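Local coordinates for heat shock protein-related protein (Deinococcus radiodurans, PDB 4FEI) that probably acts as a small heat shock chaperone, binding unfolding proteins through an assembly built on this alpha-crystallin domain and so limiting their aggregation under stress, at residues G3-A8 with D23-D28; W11-T16 with R95-V100; H17-L22 with T88-K93; G39-S44 with L67-P72. One frame throughout, in Å; residues are numbered along the deposited sequence.

Contact 1. Residues G3-A8 with D23-D28; sequences GPWTPA and DVPGVD
Trp5 holds CG anti to its backbone N (chi1 -164°), which starts the indole off toward 23-28, while Val24 sets CG1 anti to its carbonyl carbon (chi1 -72°), where it meets the ring of Pro7. The benzo end of the indole does the touching: CZ2 of Trp5 lies 3.8 Å from CA of Val24 and 4.2 Å from CD of Pro25. Val27 CG2 stands at the ring edge, but is modelled too close to be read as a true fit. Pro7 CD sits over one face of the indole, toward its rim, and Pro7 CB packs 3.9 Å from Val24 CG1. The pyrrole side is polar. Trp5 NE1 donates in the ring plane to a water (3.0 Å from NE1), which passes a hydrogen to the carbonyl O of Asp23, 2.6 Å from the water. Farther along, Asp23 N gives an almost straight hydrogen bond (171°) to Ala8 O at 3.0 Å. The carboxylate of Asp23 turns to the second subunit, bridging Arg47 and Arg58 there, while Arg47 of the same chain makes a cation-pi contact with Trp5. An alanine at Trp5 would probably leave that water without its donor and open a gap beside Val24 and Pro25. One water and one backbone bond thus pin the N-terminal segment to the end of strand 17-23, while the benzo end of the indole packs on Val24 and Pro25.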
loop_
_atom_site.group_PDB
_atom_site.type_symbol
_atom_site.label_atom_id
_atom_site.label_comp_id
_atom_site.label_asym_id
_atom_site.label_seq_id
_atom_site.Cartn_x
_atom_site.Cartn_y
_atom_site.Cartn_z
ATOM N N GLY A 3 -4.410 -5.778 -11.913
ATOM C CA GLY A 3 -5.109 -4.633 -12.531
ATOM C C GLY A 3 -4.306 -3.349 -12.697
ATOM O O GLY A 3 -3.209 -3.217 -12.141
ATOM N N PRO A 4 -4.847 -2.383 -13.455
ATOM C CA PRO A 4 -4.112 -1.116 -13.645
ATOM C C PRO A 4 -4.046 -0.357 -12.307
ATOM O O PRO A 4 -5.023 -0.320 -11.556
ATOM C CB PRO A 4 -4.970 -0.337 -14.659
ATOM C CG PRO A 4 -5.970 -1.372 -15.231
ATOM C CD PRO A 4 -6.152 -2.392 -14.148
ATOM N N TRP A 5 -2.897 0.249 -12.044
ATOM C CA TRP A 5 -2.616 0.819 -10.734
ATOM C C TRP A 5 -2.844 2.332 -10.703
ATOM O O TRP A 5 -2.223 3.091 -11.480
ATOM C CB TRP A 5 -1.153 0.514 -10.350
ATOM C CG TRP A 5 -0.867 0.716 -8.921
ATOM C CD1 TRP A 5 -1.786 0.885 -7.906
ATOM C CD2 TRP A 5 0.431 0.719 -8.300
ATOM N NE1 TRP A 5 -1.131 0.988 -6.700
ATOM C CE2 TRP A 5 0.229 0.891 -6.917
ATOM C CE3 TRP A 5 1.746 0.587 -8.785
ATOM C CZ2 TRP A 5 1.290 0.945 -6.013
ATOM C CZ3 TRP A 5 2.789 0.650 -7.896
ATOM C CH2 TRP A 5 2.555 0.832 -6.514
ATOM N N THR A 6 -3.741 2.741 -9.797
ATOM C CA THR A 6 -3.945 4.139 -9.417
ATOM C C THR A 6 -3.805 4.249 -7.889
ATOM O O THR A 6 -4.753 4.007 -7.151
ATOM C CB THR A 6 -5.307 4.678 -9.938
ATOM O OG1 THR A 6 -5.327 4.574 -11.380
ATOM C CG2 THR A 6 -5.540 6.180 -9.563
ATOM N N PRO A 7 -2.595 4.603 -7.413
ATOM C CA PRO A 7 -2.350 4.632 -5.957
ATOM C C PRO A 7 -3.111 5.762 -5.293
ATOM O O PRO A 7 -3.072 6.907 -5.779
ATOM C CB PRO A 7 -0.824 4.832 -5.840
ATOM C CG PRO A 7 -0.338 5.259 -7.185
ATOM C CD PRO A 7 -1.374 4.868 -8.214
ATOM N N ALA A 8 -3.811 5.423 -4.202
ATOM C CA ALA A 8 -4.638 6.360 -3.458
ATOM C C ALA A 8 -3.803 7.529 -2.820
ATOM O O ALA A 8 -2.688 7.307 -2.305
ATOM C CB ALA A 8 -5.473 5.607 -2.426
ATOM N N ASP A 23 -0.171 6.030 -1.353
ATOM C CA ASP A 23 -0.028 4.616 -0.985
ATOM C C ASP A 23 0.628 3.858 -2.150
ATOM O O ASP A 23 -0.040 3.554 -3.166
ATOM C CB ASP A 23 -1.386 3.965 -0.673
ATOM C CG ASP A 23 -1.923 4.353 0.669
ATOM O OD1 ASP A 23 -3.166 4.233 0.869
ATOM O OD2 ASP A 23 -1.136 4.752 1.543
ATOM N N VAL A 24 1.929 3.564 -1.982
ATOM C CA VAL A 24 2.679 2.853 -3.013
ATOM C C VAL A 24 3.393 1.572 -2.454
ATOM O O VAL A 24 4.621 1.484 -2.463
ATOM C CB VAL A 24 3.684 3.829 -3.757
ATOM C CG1 VAL A 24 2.933 4.834 -4.690
ATOM C CG2 VAL A 24 4.562 4.579 -2.767
ATOM N N PRO A 25 2.628 0.599 -1.929
ATOM C CA PRO A 25 3.318 -0.587 -1.395
ATOM C C PRO A 25 3.957 -1.430 -2.500
ATOM O O PRO A 25 3.362 -1.568 -3.563
ATOM C CB PRO A 25 2.186 -1.378 -0.690
ATOM C CG PRO A 25 0.982 -1.005 -1.402
ATOM C CD PRO A 25 1.165 0.459 -1.825
ATOM N N GLY A 26 5.165 -1.944 -2.248
ATOM C CA GLY A 26 5.846 -2.866 -3.170
ATOM C C GLY A 26 6.496 -2.182 -4.389
ATOM O O GLY A 26 6.992 -2.870 -5.291
ATOM N N VAL A 27 6.515 -0.842 -4.417
ATOM C CA VAL A 27 7.067 -0.101 -5.553
ATOM C C VAL A 27 8.574 -0.361 -5.686
ATOM O O VAL A 27 9.257 -0.559 -4.666
ATOM C CB VAL A 27 6.780 1.405 -5.396
ATOM C CG1 VAL A 27 7.118 2.212 -6.641
ATOM C CG2 VAL A 27 5.393 1.522 -5.226
ATOM N N ASP A 28 9.053 -0.421 -6.926
ATOM C CA ASP A 28 10.473 -0.383 -7.201
ATOM C C ASP A 28 10.851 1.088 -6.961
ATOM O O ASP A 28 10.434 1.988 -7.727
ATOM C CB ASP A 28 10.740 -0.764 -8.665
ATOM C CG ASP A 28 12.241 -0.781 -9.009
ATOM O OD1 ASP A 28 13.106 -0.198 -8.263
ATOM O OD2 ASP A 28 12.574 -1.404 -10.050
HETATM O O HOH W 1 -1.699 1.727 -3.867
#

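Contact 2. Residues W11-T16 with R95-V100; sequences WRDAGT and RPTIDV
Asp13, near the end of strand 9-14, brings its carboxylate within van der Waals range of Thr97, OD1 lying 3.9 Å from OG1, with the two side chains crossing at about a right angle. Its CG is anti to the backbone N (chi1 176°), beside the carbonyl carbon, which sets the carboxylate on the side of the chain leading to Gly15. OD1 takes the N-H of Gly15 at 3.1 Å, an Asx turn, the donor standing above the carboxylate plane. The same oxygen forms a salt bridge with Lys93 NZ. An alanine in place of Asp13 would probably leave the Gly15 N-H without this acceptor and Lys93 without its counter-charge, freeing the turn to shift.

Gly15 comes next, with a positive phi of 66°, and a CB on it would crowd Thr97 O. Its carbonyl O accepts the N-H of Thr97 at 3.0 Å, the donor again well above the carbonyl plane. Thr16 closes the segment, its CA 3.9 Å from Pro96 CB, an apolar touch near the surface.

The two segments join the hairpin between strands 9-14 and 17-23 to the start of the C-terminal tail. Farther on, Ile98-Asp99-Val100 matches the I-X-I/V pattern of small heat shock proteins, which in relatives docks into a groove of a neighbouring dimer. Strand 9-14 itself pairs, at Trp11, with a strand of the second subunit. One direct hydrogen bond ties the segments; Lys93, just before 95-100, braces the turn by also bonding Gly15 O and, weakly, Thr97 OG1, and its ammonium probably balances the charge of Asp13.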
loop_
_atom_site.group_PDB
_atom_site.type_symbol
_atom_site.label_atom_id
_atom_site.label_comp_id
_atom_site.label_asym_id
_atom_site.label_seq_id
_atom_site.Cartn_x
_atom_site.Cartn_y
_atom_site.Cartn_z
ATOM N N TRP A 11 -4.030 14.683 0.710
ATOM C CA TRP A 11 -3.376 15.953 0.989
ATOM C C TRP A 11 -3.600 16.335 2.449
ATOM O O TRP A 11 -4.722 16.450 2.915
ATOM C CB TRP A 11 -3.929 17.043 0.081
ATOM C CG TRP A 11 -3.438 16.890 -1.361
ATOM C CD1 TRP A 11 -4.143 16.378 -2.421
ATOM C CD2 TRP A 11 -2.152 17.278 -1.877
ATOM N NE1 TRP A 11 -3.350 16.410 -3.571
ATOM C CE2 TRP A 11 -2.126 16.947 -3.256
ATOM C CE3 TRP A 11 -1.030 17.878 -1.313
ATOM C CZ2 TRP A 11 -1.023 17.220 -4.080
ATOM C CZ3 TRP A 11 0.090 18.126 -2.124
ATOM C CH2 TRP A 11 0.082 17.794 -3.488
ATOM N N ARG A 12 -2.512 16.479 3.183
ATOM C CA ARG A 12 -2.596 16.847 4.599
ATOM C C ARG A 12 -2.102 18.285 4.777
ATOM O O ARG A 12 -1.086 18.691 4.196
ATOM C CB ARG A 12 -1.773 15.874 5.457
ATOM C CG ARG A 12 -1.672 16.254 6.955
ATOM C CD ARG A 12 -0.814 15.246 7.714
ATOM N NE ARG A 12 0.547 15.067 7.159
ATOM C CZ ARG A 12 1.315 13.989 7.372
ATOM N NH1 ARG A 12 0.851 12.960 8.112
ATOM N NH2 ARG A 12 2.543 13.922 6.829
ATOM N N ASP A 13 -2.862 19.049 5.549
ATOM C CA ASP A 13 -2.496 20.391 5.893
ATOM C C ASP A 13 -1.546 20.268 7.063
ATOM O O ASP A 13 -1.952 19.900 8.151
ATOM C CB ASP A 13 -3.760 21.158 6.283
ATOM C CG ASP A 13 -3.483 22.573 6.764
ATOM O OD1 ASP A 13 -2.349 23.079 6.584
ATOM O OD2 ASP A 13 -4.428 23.181 7.343
ATOM N N ALA A 14 -0.275 20.564 6.836
ATOM C CA ALA A 14 0.706 20.584 7.922
ATOM C C ALA A 14 1.175 22.035 8.228
ATOM O O ALA A 14 2.381 22.302 8.384
ATOM C CB ALA A 14 1.863 19.702 7.581
ATOM N N GLY A 15 0.221 22.956 8.314
ATOM C CA GLY A 15 0.513 24.331 8.726
ATOM C C GLY A 15 1.380 25.116 7.745
ATOM O O GLY A 15 0.871 25.756 6.830
ATOM N N THR A 16 2.688 25.062 7.946
ATOM C CA THR A 16 3.625 25.760 7.087
ATOM C C THR A 16 3.817 24.978 5.791
ATOM O O THR A 16 4.205 25.553 4.759
ATOM C CB THR A 16 5.035 26.024 7.792
ATOM O OG1 THR A 16 5.739 24.780 7.983
ATOM C CG2 THR A 16 4.876 26.741 9.163
ATOM N N ARG A 95 1.238 30.721 1.584
ATOM C CA ARG A 95 0.578 31.353 2.688
ATOM C C ARG A 95 0.504 30.297 3.812
ATOM O O ARG A 95 -0.488 29.549 3.927
ATOM C CB ARG A 95 -0.816 31.829 2.253
ATOM C CG ARG A 95 -1.655 32.555 3.326
ATOM C CD ARG A 95 -3.071 32.886 2.769
ATOM N NE ARG A 95 -4.085 32.987 3.831
ATOM C CZ ARG A 95 -4.697 31.940 4.419
ATOM N NH1 ARG A 95 -5.601 32.151 5.384
ATOM N NH2 ARG A 95 -4.415 30.678 4.056
ATOM N N PRO A 96 1.566 30.225 4.646
ATOM C CA PRO A 96 1.596 29.274 5.758
ATOM C C PRO A 96 0.490 29.618 6.735
ATOM O O PRO A 96 0.193 30.799 6.925
ATOM C CB PRO A 96 2.964 29.531 6.418
ATOM C CG PRO A 96 3.760 30.323 5.418
ATOM C CD PRO A 96 2.758 31.103 4.637
ATOM N N THR A 97 -0.137 28.594 7.301
ATOM C CA THR A 97 -1.021 28.733 8.461
ATOM C C THR A 97 -0.365 28.090 9.701
ATOM O O THR A 97 0.572 27.301 9.587
ATOM C CB THR A 97 -2.403 28.055 8.250
ATOM O OG1 THR A 97 -2.202 26.658 8.048
ATOM C CG2 THR A 97 -3.152 28.659 7.053
ATOM N N ILE A 98 -0.856 28.435 10.881
ATOM C CA ILE A 98 -0.354 27.904 12.122
ATOM C C ILE A 98 -1.559 27.471 12.972
ATOM O O ILE A 98 -2.514 28.257 13.193
ATOM C CB ILE A 98 0.500 28.920 12.866
ATOM C CG1 ILE A 98 1.689 29.363 11.992
ATOM C CG2 ILE A 98 1.027 28.314 14.195
ATOM C CD1 ILE A 98 1.431 30.581 11.124
ATOM N N ASP A 99 -1.507 26.217 13.421
ATOM C CA ASP A 99 -2.533 25.641 14.281
ATOM C C ASP A 99 -2.504 26.406 15.607
ATOM O O ASP A 99 -1.420 26.624 16.187
ATOM C CB ASP A 99 -2.247 24.118 14.480
ATOM C CG ASP A 99 -3.399 23.355 15.163
ATOM O OD1 ASP A 99 -4.593 23.725 14.990
ATOM O OD2 ASP A 99 -3.115 22.323 15.860
ATOM N N VAL A 100 -3.684 26.838 16.061
ATOM C CA VAL A 100 -3.855 27.473 17.363
ATOM C C VAL A 100 -4.296 26.388 18.354
ATOM O O VAL A 100 -5.453 25.924 18.318
ATOM C CB VAL A 100 -4.878 28.657 17.312
ATOM C CG1 VAL A 100 -5.021 29.363 18.689
ATOM C CG2 VAL A 100 -4.469 29.677 16.272
#

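Contact 3. Residues H17-L22 with T88-K93; sequences HLDLLL and TVRFEK
Arg90 runs alongside Asp19, both side chains pointing the same way from neighbouring antiparallel strands. Its CB lies 3.7 Å from Asp19 OD1. With CG anti to the backbone N (chi1 -163°), CG comes within 3.1 Å of Asp19 OD1 and also meets CD2 of His17. CD follows the same oxygen, and NE reaches it at 3.3 Å in a salt bridge of charges alone: OD1 lies well out of the guanidinium plane, and no N-H points at it. CZ, next, is 4.1 Å from Asp19 OD1. The carboxylate and guanidinium planes stand 90° apart, Asp19 OD2 over one face toward the rim, while His17 CB sits in plane at the guanidinium edge. OD2 itself forms a salt bridge with Arg12 NE, the stronger partner of this carboxylate.

These strands, 17-23 and 86-92, are the central pair of the four-stranded sheet of the alpha-crystallin domain, an immunoglobulin-like beta sandwich. Leu18 with Phe91 and Leu20 with Val89 are hydrogen-bonded pairs, each closed by two backbone bonds, as in Leu20 N to Val89 O at 2.8 Å. Their side chains turn inward: Leu20 CD1 touches Val89 CG2 at 3.8 Å, and Phe91 meets Leu18 O at its ring edge. Leu20 and Phe91 go on to pack against Leu41 of the other sheet. On the opposite face, with Asp19 and Arg90, the imidazole of His17 spans to Glu92, its CD2 3.5 Å from Glu92 CA. Beyond the strand, Lys93 CD passes 3.6 Å from His17 O, and its NZ continues to Asp13 and Gly15 O.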
loop_
_atom_site.group_PDB
_atom_site.type_symbol
_atom_site.label_atom_id
_atom_site.label_comp_id
_atom_site.label_asym_id
_atom_site.label_seq_id
_atom_site.Cartn_x
_atom_site.Cartn_y
_atom_site.Cartn_z
ATOM N N HIS A 17 3.554 23.678 5.856
ATOM C CA HIS A 17 3.746 22.784 4.726
ATOM C C HIS A 17 2.463 22.108 4.259
ATOM O O HIS A 17 1.491 21.993 4.998
ATOM C CB HIS A 17 4.807 21.727 5.034
ATOM C CG HIS A 17 6.193 22.274 5.092
ATOM N ND1 HIS A 17 6.722 22.847 6.233
ATOM C CD2 HIS A 17 7.162 22.346 4.148
ATOM C CE1 HIS A 17 7.957 23.259 5.980
ATOM N NE2 HIS A 17 8.250 22.959 4.726
ATOM N N LEU A 18 2.505 21.624 3.022
ATOM C CA LEU A 18 1.438 20.835 2.419
ATOM C C LEU A 18 2.033 19.447 2.122
ATOM O O LEU A 18 3.044 19.343 1.409
ATOM C CB LEU A 18 1.001 21.521 1.129
ATOM C CG LEU A 18 -0.223 21.020 0.382
ATOM C CD1 LEU A 18 -1.502 21.092 1.265
ATOM C CD2 LEU A 18 -0.403 21.835 -0.891
ATOM N N ASP A 19 1.429 18.391 2.679
ATOM C CA ASP A 19 1.910 17.022 2.480
ATOM C C ASP A 19 1.035 16.229 1.537
ATOM O O ASP A 19 -0.202 16.200 1.682
ATOM C CB ASP A 19 1.925 16.235 3.798
ATOM C CG ASP A 19 2.840 16.838 4.840
ATOM O OD1 ASP A 19 3.809 17.549 4.448
ATOM O OD2 ASP A 19 2.584 16.604 6.045
ATOM N N LEU A 20 1.669 15.531 0.612
ATOM C CA LEU A 20 0.989 14.551 -0.220
ATOM C C LEU A 20 1.406 13.186 0.283
ATOM O O LEU A 20 2.588 12.893 0.355
ATOM C CB LEU A 20 1.406 14.720 -1.681
ATOM C CG LEU A 20 0.905 13.870 -2.851
ATOM C CD1 LEU A 20 1.792 12.662 -3.036
ATOM C CD2 LEU A 20 -0.560 13.450 -2.728
ATOM N N LEU A 21 0.447 12.367 0.680
ATOM C CA LEU A 21 0.722 10.981 1.044
ATOM C C LEU A 21 0.144 10.073 -0.033
ATOM O O LEU A 21 -1.039 10.171 -0.401
ATOM C CB LEU A 21 0.111 10.621 2.402
ATOM C CG LEU A 21 0.671 11.338 3.632
ATOM C CD1 LEU A 21 -0.175 12.516 4.000
ATOM C CD2 LEU A 21 0.639 10.342 4.808
ATOM N N LEU A 22 0.981 9.181 -0.540
ATOM C CA LEU A 22 0.596 8.328 -1.678
ATOM C C LEU A 22 0.865 6.858 -1.332
ATOM O O LEU A 22 1.988 6.507 -1.022
ATOM C CB LEU A 22 1.370 8.765 -2.938
ATOM C CG LEU A 22 0.864 8.230 -4.269
ATOM C CD1 LEU A 22 -0.434 8.946 -4.689
ATOM C CD2 LEU A 22 1.969 8.368 -5.371
ATOM N N THR A 88 5.645 10.117 1.167
ATOM C CA THR A 88 5.305 11.427 1.735
ATOM C C THR A 88 6.088 12.502 1.001
ATOM O O THR A 88 7.318 12.544 1.074
ATOM C CB THR A 88 5.636 11.456 3.264
ATOM O OG1 THR A 88 4.987 10.353 3.926
ATOM C CG2 THR A 88 5.211 12.785 3.916
ATOM N N VAL A 89 5.373 13.360 0.284
ATOM C CA VAL A 89 5.975 14.487 -0.392
ATOM C C VAL A 89 5.557 15.806 0.278
ATOM O O VAL A 89 4.393 16.140 0.313
ATOM C CB VAL A 89 5.569 14.550 -1.920
ATOM C CG1 VAL A 89 6.478 15.582 -2.697
ATOM C CG2 VAL A 89 5.567 13.145 -2.569
ATOM N N ARG A 90 6.525 16.572 0.753
ATOM C CA ARG A 90 6.268 17.758 1.523
ATOM C C ARG A 90 6.625 19.050 0.738
ATOM O O ARG A 90 7.720 19.162 0.163
ATOM C CB ARG A 90 7.086 17.660 2.802
ATOM C CG ARG A 90 6.657 18.583 3.881
ATOM C CD ARG A 90 7.029 17.981 5.247
ATOM N NE ARG A 90 6.309 18.668 6.311
ATOM C CZ ARG A 90 6.294 18.279 7.575
ATOM N NH1 ARG A 90 5.600 18.980 8.461
ATOM N NH2 ARG A 90 6.963 17.186 7.953
ATOM N N PHE A 91 5.706 20.018 0.742
ATOM C CA PHE A 91 5.897 21.263 0.038
ATOM C C PHE A 91 5.639 22.390 1.028
ATOM O O PHE A 91 4.752 22.272 1.912
ATOM C CB PHE A 91 4.898 21.425 -1.126
ATOM C CG PHE A 91 4.975 20.358 -2.184
ATOM C CD1 PHE A 91 5.791 20.523 -3.287
ATOM C CD2 PHE A 91 4.204 19.178 -2.083
ATOM C CE1 PHE A 91 5.868 19.537 -4.290
ATOM C CE2 PHE A 91 4.276 18.191 -3.055
ATOM C CZ PHE A 91 5.115 18.386 -4.173
ATOM N N GLU A 92 6.365 23.498 0.899
ATOM C CA GLU A 92 6.074 24.623 1.764
ATOM C C GLU A 92 5.051 25.528 1.117
ATOM O O GLU A 92 5.156 25.839 -0.053
ATOM C CB GLU A 92 7.334 25.373 2.261
ATOM C CG GLU A 92 8.216 25.911 1.246
ATOM C CD GLU A 92 9.468 26.565 1.847
ATOM O OE1 GLU A 92 9.326 27.562 2.610
ATOM O OE2 GLU A 92 10.591 26.094 1.519
ATOM N N LYS A 93 4.040 25.916 1.883
ATOM C CA LYS A 93 2.952 26.756 1.401
ATOM C C LYS A 93 3.412 28.191 1.169
ATOM O O LYS A 93 4.326 28.695 1.818
ATOM C CB LYS A 93 1.789 26.728 2.396
ATOM C CG LYS A 93 0.947 25.455 2.305
ATOM C CD LYS A 93 0.303 25.048 3.630
ATOM C CE LYS A 93 -0.883 25.897 3.991
ATOM N NZ LYS A 93 -1.624 25.221 5.140
#

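Contact 4. Residues G39-S44 with L67-P72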
loop_
_atom_site.group_PDB
_atom_site.type_symbol
_atom_site.label_atom_id
_atom_site.label_comp_id
_atom_site.label_asym_id
_atom_site.label_seq_id
_atom_site.Cartn_x
_atom_site.Cartn_y
_atom_site.Cartn_z
ATOM N N GLY A 39 1.072 24.368 -10.803
ATOM C CA GLY A 39 0.025 24.005 -9.854
ATOM C C GLY A 39 -0.401 22.540 -9.916
ATOM O O GLY A 39 -1.503 22.193 -9.480
ATOM N N GLN A 40 0.476 21.687 -10.455
ATOM C CA GLN A 40 0.229 20.260 -10.578
ATOM C C GLN A 40 1.467 19.506 -10.136
ATOM O O GLN A 40 2.591 19.869 -10.464
ATOM C CB GLN A 40 -0.117 19.838 -12.026
ATOM C CG GLN A 40 -1.315 20.554 -12.697
ATOM C CD GLN A 40 -2.661 19.793 -12.581
ATOM O OE1 GLN A 40 -3.730 20.415 -12.426
ATOM N NE2 GLN A 40 -2.614 18.458 -12.677
ATOM N N LEU A 41 1.249 18.439 -9.383
ATOM C CA LEU A 41 2.300 17.514 -9.085
ATOM C C LEU A 41 2.053 16.250 -9.908
ATOM O O LEU A 41 0.915 15.686 -9.942
ATOM C CB LEU A 41 2.274 17.189 -7.607
ATOM C CG LEU A 41 3.464 16.650 -6.829
ATOM C CD1 LEU A 41 3.003 15.514 -6.014
ATOM C CD2 LEU A 41 4.647 16.249 -7.684
ATOM N N THR A 42 3.108 15.818 -10.606
ATOM C CA THR A 42 3.027 14.576 -11.366
ATOM C C THR A 42 3.866 13.528 -10.692
ATOM O O THR A 42 5.031 13.769 -10.411
ATOM C CB THR A 42 3.370 14.738 -12.849
ATOM O OG1 THR A 42 2.548 15.785 -13.407
ATOM C CG2 THR A 42 3.134 13.404 -13.590
ATOM N N VAL A 43 3.233 12.398 -10.375
ATOM C CA VAL A 43 3.925 11.284 -9.730
ATOM C C VAL A 43 3.814 10.059 -10.641
ATOM O O VAL A 43 2.711 9.733 -11.130
ATOM C CB VAL A 43 3.301 10.894 -8.327
ATOM C CG1 VAL A 43 4.227 9.946 -7.627
ATOM C CG2 VAL A 43 3.109 12.076 -7.465
ATOM N N SER A 44 4.934 9.372 -10.841
ATOM C CA SER A 44 4.968 8.157 -11.621
ATOM C C SER A 44 5.887 7.154 -10.968
ATOM O O SER A 44 6.746 7.514 -10.193
ATOM C CB SER A 44 5.393 8.456 -13.074
ATOM O OG SER A 44 6.701 9.019 -13.107
ATOM N N LEU A 67 -1.780 15.528 -10.109
ATOM C CA LEU A 67 -2.504 15.914 -8.893
ATOM C C LEU A 67 -2.337 17.405 -8.655
ATOM O O LEU A 67 -1.204 17.901 -8.592
ATOM C CB LEU A 67 -2.008 15.130 -7.651
ATOM C CG LEU A 67 -1.895 13.605 -7.680
ATOM C CD1 LEU A 67 -0.949 13.169 -6.591
ATOM C CD2 LEU A 67 -3.242 12.864 -7.547
ATOM N N ALA A 68 -3.465 18.114 -8.550
ATOM C CA ALA A 68 -3.449 19.586 -8.417
ATOM C C ALA A 68 -3.234 19.919 -6.972
ATOM O O ALA A 68 -3.849 19.269 -6.099
ATOM C CB ALA A 68 -4.786 20.175 -8.880
ATOM N N PHE A 69 -2.367 20.895 -6.692
ATOM C CA PHE A 69 -2.179 21.371 -5.300
ATOM C C PHE A 69 -3.471 22.003 -4.764
ATOM O O PHE A 69 -4.031 22.877 -5.400
ATOM C CB PHE A 69 -1.058 22.398 -5.198
ATOM C CG PHE A 69 0.298 21.869 -5.554
ATOM C CD1 PHE A 69 0.954 22.295 -6.726
ATOM C CD2 PHE A 69 0.937 20.970 -4.716
ATOM C CE1 PHE A 69 2.213 21.797 -7.058
ATOM C CE2 PHE A 69 2.216 20.465 -5.029
ATOM C CZ PHE A 69 2.855 20.885 -6.202
ATOM N N PRO A 70 -3.936 21.556 -3.591
ATOM C CA PRO A 70 -5.158 22.128 -2.967
ATOM C C PRO A 70 -4.901 23.543 -2.500
ATOM O O PRO A 70 -5.848 24.304 -2.291
ATOM C CB PRO A 70 -5.397 21.223 -1.720
ATOM C CG PRO A 70 -4.555 19.987 -1.969
ATOM C CD PRO A 70 -3.376 20.440 -2.801
ATOM N N GLU A 71 -3.614 23.863 -2.319
ATOM C CA GLU A 71 -3.147 25.154 -1.811
ATOM C C GLU A 71 -1.897 25.522 -2.608
ATOM O O GLU A 71 -1.066 24.655 -2.852
ATOM C CB GLU A 71 -2.762 24.976 -0.348
ATOM C CG GLU A 71 -3.235 26.047 0.567
ATOM C CD GLU A 71 -4.707 25.874 0.912
ATOM O OE1 GLU A 71 -5.559 26.365 0.103
ATOM O OE2 GLU A 71 -4.996 25.275 2.002
ATOM N N PRO A 72 -1.742 26.808 -2.998
ATOM C CA PRO A 72 -0.505 27.228 -3.680
ATOM C C PRO A 72 0.759 26.997 -2.826
ATOM O O PRO A 72 0.758 27.259 -1.631
ATOM C CB PRO A 72 -0.743 28.714 -3.977
ATOM C CG PRO A 72 -1.877 29.117 -3.020
ATOM C CD PRO A 72 -2.723 27.908 -2.891
#
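The ring of Phe69 is bordered at its edge, in plane, by Gly39 CA. Obliquely to the ring come the backbone of Gln40, its N 3.8 Å from CE1, and Leu41 CB, 4.0 Å from CZ. CG of Phe69 is anti to the carbonyl carbon (chi1 -64°), beside its own N, which starts the ring off toward Gly39 and Gln40. Phe91 of the facing sheet meets this ring edge-to-face. The other flat group is the Gln40 amide: the side chain bends at chi2 (-95°), and the amide lies back against the neighbouring strand, NE2 4.0 Å from Leu67 N.

Strands 40-47 and 62-68 are antiparallel neighbours in the second sheet of the alpha-crystallin sandwich, and Phe69 begins the loop that leaves it. Gln40 and Ala68 form a non-hydrogen-bonded pair on the outer face. Leu41 and Leu67, on the inner face, form a hydrogen-bonded pair whose two backbone bonds run between Leu41 N and Leu67 O at 2.6 Å and between Leu67 N and Leu41 O at 2.7 Å. A third bond reaches past the end of the strand: Phe69 N donates to Gly39 O at 3.2 Å from well above the carbonyl plane, so the backbone of Phe69 stays fastened beside the ring contact.

Inside, Val43 CG2 and Leu67 CD1 touch at 4.3 Å, and both residues go on to the other sheet, Val43 to Leu22 and Leu67 to Leu20. Outside, Ala68 O is taken by Arg55 NH1 of the second subunit. At the end of the Gln40 amide, OE1 rests 3.7 Å from the methyl CB of Ala68.

Contacts 3 and 4 each join strands within one of the two sandwich sheets, and their centres lie about 10 Å apart. They meet across the core, where Phe91 CE2 and Phe69 CE2 are 3.6 Å from each other. Contact 2 adjoins contact 3 through Lys93 NZ and Asp13 OD1 (2.7 Å) and through Arg12 NE and Asp19 OD2 (2.8 Å). Trp11, at the start of segment 11-16, packs on Phe69 and Pro70 of contact 4. Contact 1 lies on the far side of the chain's centre, about 27 Å from contact 2 between centres, yet touches contact 3 where Pro7 O meets Leu22 CD1. All four contacts reach the second subunit.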